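Local coordinates for L0028 (Mitochondria associated protein) (Escherichia coli, PDB 3GCG), which probably acts as a WxxxE-family effector that engages a host Rho-type GTPase and promotes its nucleotide exchange, as SopE-like bacterial relatives do, at residues B[17-30]-B[100-113]. Residues are numbered along the deposited sequence; the frame is centred on the assembly and turned at random.
Sequences VINHGKLTNQLLQA and IGHFLQSNKYFNQK
Phe103 and Tyr109 each swing CG to the side opposite their own backbone N (chi1 164° and 176°), which sends the first ring against helix 20-32 at Leu27 and the second toward Ile18 and Asn19 just ahead of that helix. The Phe103 ring works as a knob among Leu23, Gln26, Leu27 and Ala30; one face lies under the backbone of Leu27, whose CA makes a CH-pi contact 3.7 Å from the ring centroid. At Tyr109 the hydroxyl does the polar work: Asn19 N donates to OH at 2.9 Å, arriving in the plane of the ring at its edge. Ile18 slides past the same ring in the opposing direction, its CG1 3.3 Å from Tyr109 CE2. Leu23 fills the middle, with CD2 3.9 Å from Leu104 CD2 as the two side chains cross at about a right angle.

Asn107 uses both ends of its amide. OD1 caps helix 108-118 by accepting from Phe110 N at 2.8 Å, while ND2 donates a nearly straight bond (165°) to Gln26 OE1, 2.9 Å away. A water donating to that same OE1 and accepting from Tyr109 N gives Gln26 a second grip. A leucine in place of Asn107 would probably leave Phe110 N without its capping acceptor and Gln26 OE1 without its amide donor. Farther along, Lys113 bends at chi2 and its NZ reaches Val17 O at 2.9 Å, almost in line with the carbonyl bond.

Leu27 and Ile100 also touch Trp43, and Ile100 reaches Glu47; in the sequence these two residues form the W and E of a WxxxE motif. The contact thus packs an N-terminal helix against two successive helices, 99-105 and 108-118, joined by a short turn beside that signature, consistent with the all-helical architecture of SopE-like exchange factors.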
ATOM      1  N   VAL B  17     -24.892   8.290   8.167  1.00 38.11           N
ATOM      2  CA  VAL B  17     -25.360   6.907   8.198  1.00 36.34           C
ATOM      3  C   VAL B  17     -25.137   6.231   6.855  1.00 34.11           C
ATOM      4  O   VAL B  17     -25.310   6.842   5.802  1.00 34.00           O
ATOM      5  CB  VAL B  17     -26.869   6.821   8.548  1.00 37.16           C
ATOM      6  CG1 VAL B  17     -27.333   5.374   8.521  1.00 35.98           C
ATOM      7  CG2 VAL B  17     -27.113   7.422   9.920  1.00 38.67           C
ATOM      8  N   ILE B  18     -24.755   4.963   6.896  1.00 31.62           N
ATOM      9  CA  ILE B  18     -24.520   4.225   5.676  1.00 29.99           C
ATOM     10  C   ILE B  18     -24.958   2.786   5.901  1.00 29.24           C
ATOM     11  O   ILE B  18     -24.876   2.280   7.015  1.00 29.92           O
ATOM     12  CB  ILE B  18     -23.022   4.301   5.285  1.00 31.77           C
ATOM     13  CG1 ILE B  18     -22.848   3.927   3.811  1.00 32.48           C
ATOM     14  CG2 ILE B  18     -22.196   3.403   6.186  1.00 30.64           C
ATOM     15  CD1 ILE B  18     -21.476   4.244   3.261  1.00 35.13           C
ATOM     16  N   ASN B  19     -25.450   2.141   4.848  1.00 29.01           N
ATOM     17  CA  ASN B  19     -25.912   0.756   4.934  1.00 29.37           C
ATOM     18  C   ASN B  19     -24.741  -0.203   4.708  1.00 29.12           C
ATOM     19  O   ASN B  19     -24.462  -0.603   3.574  1.00 30.88           O
ATOM     20  CB  ASN B  19     -26.994   0.507   3.877  1.00 29.77           C
ATOM     21  CG  ASN B  19     -27.609  -0.871   3.983  1.00 29.75           C
ATOM     22  OD1 ASN B  19     -26.936  -1.827   4.347  1.00 30.33           O
ATOM     23  ND2 ASN B  19     -28.895  -0.983   3.647  1.00 31.18           N
ATOM     24  N   HIS B  20     -24.064  -0.568   5.792  1.00 28.04           N
ATOM     25  CA  HIS B  20     -22.918  -1.476   5.732  1.00 26.04           C
ATOM     26  C   HIS B  20     -23.247  -2.764   4.988  1.00 25.68           C
ATOM     27  O   HIS B  20     -22.382  -3.359   4.336  1.00 24.46           O
ATOM     28  CB  HIS B  20     -22.451  -1.784   7.150  1.00 24.86           C
ATOM     29  CG  HIS B  20     -22.135  -0.560   7.944  1.00 24.49           C
ATOM     30  ND1 HIS B  20     -20.944   0.122   7.813  1.00 25.63           N
ATOM     31  CD2 HIS B  20     -22.884   0.155   8.817  1.00 24.93           C
ATOM     32  CE1 HIS B  20     -20.976   1.206   8.567  1.00 24.77           C
ATOM     33  NE2 HIS B  20     -22.142   1.251   9.186  1.00 24.26           N
ATOM     34  N   GLY B  21     -24.505  -3.186   5.082  1.00 26.04           N
ATOM     35  CA  GLY B  21     -24.937  -4.387   4.393  1.00 25.16           C
ATOM     36  C   GLY B  21     -24.874  -4.238   2.884  1.00 26.19           C
ATOM     37  O   GLY B  21     -24.437  -5.157   2.190  1.00 26.40           O
ATOM     38  N   LYS B  22     -25.321  -3.094   2.366  1.00 26.66           N
ATOM     39  CA  LYS B  22     -25.281  -2.853   0.923  1.00 28.53           C
ATOM     40  C   LYS B  22     -23.841  -2.746   0.470  1.00 26.60           C
ATOM     41  O   LYS B  22     -23.487  -3.208  -0.609  1.00 26.78           O
ATOM     42  CB  LYS B  22     -26.026  -1.565   0.542  1.00 31.98           C
ATOM     43  CG  LYS B  22     -27.542  -1.724   0.497  1.00 39.16           C
ATOM     44  CD  LYS B  22     -28.249  -0.469  -0.006  1.00 41.97           C
ATOM     45  CE  LYS B  22     -29.740  -0.749  -0.194  1.00 45.04           C
ATOM     46  NZ  LYS B  22     -30.502   0.423  -0.712  1.00 48.70           N
ATOM     47  N   LEU B  23     -23.009  -2.122   1.295  1.00 27.03           N
ATOM     48  CA  LEU B  23     -21.600  -1.981   0.955  1.00 27.38           C
ATOM     49  C   LEU B  23     -20.979  -3.358   0.811  1.00 26.81           C
ATOM     50  O   LEU B  23     -20.321  -3.647  -0.187  1.00 26.89           O
ATOM     51  CB  LEU B  23     -20.861  -1.188   2.034  1.00 26.20           C
ATOM     52  CG  LEU B  23     -20.949   0.333   1.874  1.00 24.98           C
ATOM     53  CD1 LEU B  23     -20.400   1.032   3.099  1.00 20.12           C
ATOM     54  CD2 LEU B  23     -20.178   0.743   0.618  1.00 23.48           C
ATOM     55  N   THR B  24     -21.211  -4.208   1.810  1.00 26.23           N
ATOM     56  CA  THR B  24     -20.662  -5.560   1.811  1.00 25.36           C
ATOM     57  C   THR B  24     -21.075  -6.315   0.559  1.00 26.17           C
ATOM     58  O   THR B  24     -20.266  -7.027  -0.037  1.00 25.50           O
ATOM     59  CB  THR B  24     -21.127  -6.367   3.052  1.00 24.32           C
ATOM     60  OG1 THR B  24     -20.610  -5.764   4.241  1.00 21.53           O
ATOM     61  CG2 THR B  24     -20.632  -7.800   2.969  1.00 25.25           C
ATOM     62  N   ASN B  25     -22.334  -6.164   0.158  1.00 26.50           N
ATOM     63  CA  ASN B  25     -22.809  -6.848  -1.038  1.00 29.08           C
ATOM     64  C   ASN B  25     -22.085  -6.340  -2.268  1.00 25.40           C
ATOM     65  O   ASN B  25     -21.809  -7.100  -3.193  1.00 25.26           O
ATOM     66  CB  ASN B  25     -24.321  -6.670  -1.202  1.00 33.34           C
ATOM     67  CG  ASN B  25     -25.109  -7.639  -0.348  1.00 38.84           C
ATOM     68  OD1 ASN B  25     -24.788  -7.851   0.824  1.00 42.79           O
ATOM     69  ND2 ASN B  25     -26.147  -8.232  -0.924  1.00 42.09           N
ATOM     70  N   GLN B  26     -21.772  -5.052  -2.272  1.00 24.81           N
ATOM     71  CA  GLN B  26     -21.059  -4.458  -3.398  1.00 23.07           C
ATOM     72  C   GLN B  26     -19.585  -4.873  -3.355  1.00 21.19           C
ATOM     73  O   GLN B  26     -18.945  -5.037  -4.388  1.00 19.12           O
ATOM     74  CB  GLN B  26     -21.209  -2.933  -3.364  1.00 23.88           C
ATOM     75  CG  GLN B  26     -22.615  -2.459  -3.740  1.00 24.83           C
ATOM     76  CD  GLN B  26     -22.757  -0.941  -3.741  1.00 25.68           C
ATOM     77  OE1 GLN B  26     -21.779  -0.213  -3.909  1.00 24.07           O
ATOM     78  NE2 GLN B  26     -23.984  -0.463  -3.574  1.00 23.25           N
ATOM     79  N   LEU B  27     -19.054  -5.056  -2.150  1.00 20.79           N
ATOM     80  CA  LEU B  27     -17.667  -5.484  -1.997  1.00 22.01           C
ATOM     81  C   LEU B  27     -17.579  -6.946  -2.461  1.00 21.09           C
ATOM     82  O   LEU B  27     -16.678  -7.321  -3.205  1.00 18.95           O
ATOM     83  CB  LEU B  27     -17.247  -5.384  -0.532  1.00 21.35           C
ATOM     84  CG  LEU B  27     -15.771  -5.528  -0.135  1.00 24.17           C
ATOM     85  CD1 LEU B  27     -15.723  -6.155   1.244  1.00 22.02           C
ATOM     86  CD2 LEU B  27     -14.988  -6.380  -1.116  1.00 22.21           C
ATOM     87  N   LEU B  28     -18.532  -7.763  -2.019  1.00 22.59           N
ATOM     88  CA  LEU B  28     -18.558  -9.176  -2.393  1.00 24.52           C
ATOM     89  C   LEU B  28     -18.719  -9.341  -3.899  1.00 25.53           C
ATOM     90  O   LEU B  28     -18.085 -10.206  -4.506  1.00 26.00           O
ATOM     91  CB  LEU B  28     -19.690  -9.891  -1.653  1.00 23.06           C
ATOM     92  CG  LEU B  28     -19.438  -9.962  -0.145  1.00 25.77           C
ATOM     93  CD1 LEU B  28     -20.644 -10.545   0.573  1.00 23.06           C
ATOM     94  CD2 LEU B  28     -18.191 -10.798   0.115  1.00 24.16           C
ATOM     95  N   GLN B  29     -19.566  -8.510  -4.500  1.00 25.90           N
ATOM     96  CA  GLN B  29     -19.771  -8.572  -5.941  1.00 27.42           C
ATOM     97  C   GLN B  29     -18.456  -8.336  -6.660  1.00 26.04           C
ATOM     98  O   GLN B  29     -18.129  -9.043  -7.613  1.00 25.05           O
ATOM     99  CB  GLN B  29     -20.777  -7.515  -6.407  1.00 28.42           C
ATOM    100  CG  GLN B  29     -22.222  -7.831  -6.095  1.00 31.81           C
ATOM    101  CD  GLN B  29     -23.171  -6.911  -6.836  1.00 33.26           C
ATOM    102  OE1 GLN B  29     -23.147  -6.843  -8.072  1.00 33.41           O
ATOM    103  NE2 GLN B  29     -24.014  -6.194  -6.090  1.00 31.24           N
ATOM    104  N   ALA B  30     -17.710  -7.332  -6.203  1.00 24.25           N
ATOM    105  CA  ALA B  30     -16.424  -6.998  -6.812  1.00 24.71           C
ATOM    106  C   ALA B  30     -15.474  -8.185  -6.702  1.00 23.80           C
ATOM    107  O   ALA B  30     -14.733  -8.495  -7.636  1.00 24.07           O
ATOM    108  CB  ALA B  30     -15.819  -5.766  -6.128  1.00 24.60           C
ATOM    109  N   ILE B 100     -10.579  -3.918   1.924  1.00 15.87           N
ATOM    110  CA  ILE B 100     -11.890  -3.348   2.229  1.00 17.93           C
ATOM    111  C   ILE B 100     -11.778  -1.828   2.175  1.00 17.57           C
ATOM    112  O   ILE B 100     -12.629  -1.152   1.606  1.00 20.20           O
ATOM    113  CB  ILE B 100     -12.390  -3.740   3.648  1.00 17.69           C
ATOM    114  CG1 ILE B 100     -12.677  -5.238   3.725  1.00 17.88           C
ATOM    115  CG2 ILE B 100     -13.657  -2.969   3.984  1.00 19.69           C
ATOM    116  CD1 ILE B 100     -13.013  -5.705   5.122  1.00 18.65           C
ATOM    117  N   GLY B 101     -10.725  -1.296   2.786  1.00 17.75           N
ATOM    118  CA  GLY B 101     -10.524   0.141   2.787  1.00 16.40           C
ATOM    119  C   GLY B 101     -10.233   0.631   1.383  1.00 15.87           C
ATOM    120  O   GLY B 101     -10.658   1.712   0.988  1.00 15.08           O
ATOM    121  N   HIS B 102      -9.499  -0.164   0.618  1.00 16.08           N
ATOM    122  CA  HIS B 102      -9.177   0.237  -0.738  1.00 16.60           C
ATOM    123  C   HIS B 102     -10.402   0.140  -1.624  1.00 16.02           C
ATOM    124  O   HIS B 102     -10.588   0.954  -2.524  1.00 17.25           O
ATOM    125  CB  HIS B 102      -8.031  -0.608  -1.278  1.00 17.07           C
ATOM    126  CG  HIS B 102      -6.696  -0.192  -0.749  1.00 21.03           C
ATOM    127  ND1 HIS B 102      -6.203   1.088  -0.906  1.00 19.10           N
ATOM    128  CD2 HIS B 102      -5.757  -0.874  -0.053  1.00 20.90           C
ATOM    129  CE1 HIS B 102      -5.017   1.173  -0.331  1.00 20.40           C
ATOM    130  NE2 HIS B 102      -4.723  -0.004   0.193  1.00 19.18           N
ATOM    131  N   PHE B 103     -11.250  -0.845  -1.361  1.00 15.12           N
ATOM    132  CA  PHE B 103     -12.468  -0.984  -2.140  1.00 16.96           C
ATOM    133  C   PHE B 103     -13.329   0.273  -1.957  1.00 15.48           C
ATOM    134  O   PHE B 103     -13.798   0.857  -2.931  1.00 15.06           O
ATOM    135  CB  PHE B 103     -13.248  -2.213  -1.687  1.00 17.71           C
ATOM    136  CG  PHE B 103     -14.664  -2.226  -2.154  1.00 18.60           C
ATOM    137  CD1 PHE B 103     -14.965  -2.424  -3.495  1.00 19.48           C
ATOM    138  CD2 PHE B 103     -15.703  -2.017  -1.256  1.00 20.46           C
ATOM    139  CE1 PHE B 103     -16.284  -2.412  -3.940  1.00 18.46           C
ATOM    140  CE2 PHE B 103     -17.032  -2.002  -1.689  1.00 18.86           C
ATOM    141  CZ  PHE B 103     -17.319  -2.199  -3.032  1.00 20.43           C
ATOM    142  N   LEU B 104     -13.521   0.696  -0.708  1.00 14.72           N
ATOM    143  CA  LEU B 104     -14.336   1.881  -0.422  1.00 15.85           C
ATOM    144  C   LEU B 104     -13.844   3.131  -1.150  1.00 18.11           C
ATOM    145  O   LEU B 104     -14.643   3.941  -1.628  1.00 17.16           O
ATOM    146  CB  LEU B 104     -14.362   2.163   1.083  1.00 16.06           C
ATOM    147  CG  LEU B 104     -14.978   1.099   2.000  1.00 15.82           C
ATOM    148  CD1 LEU B 104     -14.733   1.456   3.472  1.00 11.46           C
ATOM    149  CD2 LEU B 104     -16.474   0.976   1.696  1.00 15.13           C
ATOM    150  N   GLN B 105     -12.526   3.274  -1.249  1.00 18.63           N
ATOM    151  CA  GLN B 105     -11.919   4.434  -1.889  1.00 18.15           C
ATOM    152  C   GLN B 105     -12.485   4.761  -3.269  1.00 18.83           C
ATOM    153  O   GLN B 105     -12.605   5.938  -3.628  1.00 16.43           O
ATOM    154  CB  GLN B 105     -10.399   4.234  -1.962  1.00 19.35           C
ATOM    155  CG  GLN B 105      -9.599   5.437  -2.454  1.00 19.89           C
ATOM    156  CD  GLN B 105      -9.639   5.590  -3.958  1.00 20.24           C
ATOM    157  OE1 GLN B 105      -9.554   4.604  -4.693  1.00 22.03           O
ATOM    158  NE2 GLN B 105      -9.754   6.823  -4.428  1.00 20.72           N
ATOM    159  N   SER B 106     -12.832   3.735  -4.044  1.00 17.84           N
ATOM    160  CA  SER B 106     -13.372   3.960  -5.380  1.00 19.16           C
ATOM    161  C   SER B 106     -14.829   3.509  -5.537  1.00 18.66           C
ATOM    162  O   SER B 106     -15.299   3.254  -6.649  1.00 18.58           O
ATOM    163  CB  SER B 106     -12.492   3.270  -6.430  1.00 19.57           C
ATOM    164  OG  SER B 106     -12.356   1.882  -6.183  1.00 19.30           O
ATOM    165  N   ASN B 107     -15.537   3.422  -4.418  1.00 18.29           N
ATOM    166  CA  ASN B 107     -16.939   3.014  -4.412  1.00 19.32           C
ATOM    167  C   ASN B 107     -17.847   4.249  -4.488  1.00 18.91           C
ATOM    168  O   ASN B 107     -17.668   5.205  -3.738  1.00 19.17           O
ATOM    169  CB  ASN B 107     -17.213   2.200  -3.142  1.00 18.80           C
ATOM    170  CG  ASN B 107     -18.662   1.774  -3.017  1.00 19.97           C
ATOM    171  OD1 ASN B 107     -19.484   2.480  -2.426  1.00 20.04           O
ATOM    172  ND2 ASN B 107     -18.984   0.612  -3.578  1.00 15.37           N
ATOM    173  N   LYS B 108     -18.815   4.219  -5.402  1.00 22.31           N
ATOM    174  CA  LYS B 108     -19.752   5.333  -5.615  1.00 23.65           C
ATOM    175  C   LYS B 108     -20.579   5.682  -4.386  1.00 23.14           C
ATOM    176  O   LYS B 108     -20.579   6.826  -3.923  1.00 24.97           O
ATOM    177  CB  LYS B 108     -20.728   5.005  -6.745  1.00 26.01           C
ATOM    178  CG  LYS B 108     -20.104   4.586  -8.050  1.00 31.87           C
ATOM    179  CD  LYS B 108     -21.188   4.117  -9.017  1.00 33.84           C
ATOM    180  CE  LYS B 108     -20.587   3.446 -10.241  1.00 37.03           C
ATOM    181  NZ  LYS B 108     -21.638   2.923 -11.163  1.00 41.09           N
ATOM    182  N   TYR B 109     -21.306   4.691  -3.881  1.00 20.81           N
ATOM    183  CA  TYR B 109     -22.163   4.875  -2.716  1.00 19.86           C
ATOM    184  C   TYR B 109     -21.388   5.485  -1.551  1.00 19.00           C
ATOM    185  O   TYR B 109     -21.831   6.456  -0.933  1.00 17.03           O
ATOM    186  CB  TYR B 109     -22.774   3.525  -2.317  1.00 20.68           C
ATOM    187  CG  TYR B 109     -23.624   3.554  -1.062  1.00 20.35           C
ATOM    188  CD1 TYR B 109     -24.622   4.512  -0.890  1.00 20.14           C
ATOM    189  CD2 TYR B 109     -23.449   2.597  -0.060  1.00 21.95           C
ATOM    190  CE1 TYR B 109     -25.432   4.519   0.256  1.00 21.34           C
ATOM    191  CE2 TYR B 109     -24.249   2.589   1.086  1.00 21.05           C
ATOM    192  CZ  TYR B 109     -25.235   3.553   1.236  1.00 22.07           C
ATOM    193  OH  TYR B 109     -26.010   3.554   2.367  1.00 23.68           O
ATOM    194  N   PHE B 110     -20.228   4.911  -1.254  1.00 18.60           N
ATOM    195  CA  PHE B 110     -19.384   5.405  -0.175  1.00 19.14           C
ATOM    196  C   PHE B 110     -18.928   6.848  -0.394  1.00 20.57           C
ATOM    197  O   PHE B 110     -18.975   7.670   0.519  1.00 21.92           O
ATOM    198  CB  PHE B 110     -18.141   4.538  -0.027  1.00 16.83           C
ATOM    199  CG  PHE B 110     -17.168   5.068   0.989  1.00 17.36           C
ATOM    200  CD1 PHE B 110     -17.405   4.895   2.351  1.00 13.67           C
ATOM    201  CD2 PHE B 110     -16.032   5.776   0.583  1.00 10.72           C
ATOM    202  CE1 PHE B 110     -16.526   5.420   3.295  1.00 15.55           C
ATOM    203  CE2 PHE B 110     -15.151   6.300   1.515  1.00 13.48           C
ATOM    204  CZ  PHE B 110     -15.396   6.125   2.874  1.00 14.78           C
ATOM    205  N   ASN B 111     -18.473   7.155  -1.603  1.00 21.19           N
ATOM    206  CA  ASN B 111     -17.996   8.507  -1.887  1.00 21.53           C
ATOM    207  C   ASN B 111     -19.097   9.557  -1.908  1.00 22.24           C
ATOM    208  O   ASN B 111     -18.840  10.739  -1.654  1.00 19.59           O
ATOM    209  CB  ASN B 111     -17.192   8.512  -3.188  1.00 19.79           C
ATOM    210  CG  ASN B 111     -15.752   8.060  -2.969  1.00 22.34           C
ATOM    211  OD1 ASN B 111     -14.976   8.741  -2.301  1.00 21.89           O
ATOM    212  ND2 ASN B 111     -15.399   6.905  -3.514  1.00 21.46           N
ATOM    213  N   GLN B 112     -20.325   9.126  -2.198  1.00 24.06           N
ATOM    214  CA  GLN B 112     -21.469  10.031  -2.195  1.00 25.71           C
ATOM    215  C   GLN B 112     -21.618  10.480  -0.738  1.00 26.89           C
ATOM    216  O   GLN B 112     -21.921  11.644  -0.459  1.00 28.72           O
ATOM    217  CB  GLN B 112     -22.721   9.287  -2.686  1.00 29.51           C
ATOM    218  CG  GLN B 112     -24.049  10.049  -2.593  1.00 32.00           C
ATOM    219  CD  GLN B 112     -23.999  11.458  -3.176  1.00 32.73           C
ATOM    220  OE1 GLN B 112     -23.215  11.751  -4.074  1.00 32.35           O
ATOM    221  NE2 GLN B 112     -24.858  12.332  -2.669  1.00 33.93           N
ATOM    222  N   LYS B 113     -21.370   9.556   0.188  1.00 26.38           N
ATOM    223  CA  LYS B 113     -21.445   9.857   1.617  1.00 24.42           C
ATOM    224  C   LYS B 113     -20.273  10.756   2.024  1.00 23.50           C
ATOM    225  O   LYS B 113     -20.404  11.604   2.909  1.00 21.98           O
ATOM    226  CB  LYS B 113     -21.413   8.562   2.440  1.00 25.35           C
ATOM    227  CG  LYS B 113     -22.642   7.676   2.281  1.00 25.93           C
ATOM    228  CD  LYS B 113     -23.882   8.299   2.902  1.00 23.86           C
ATOM    229  CE  LYS B 113     -25.092   7.404   2.711  1.00 26.82           C
ATOM    230  NZ  LYS B 113     -26.309   7.977   3.337  1.00 29.92           N
TER
HETATM  231  O   HOH W   1     -26.120   9.656   5.956  1.00 42.30           O
HETATM  232  O   HOH W   2     -21.769   2.178  -5.193  1.00 21.58           O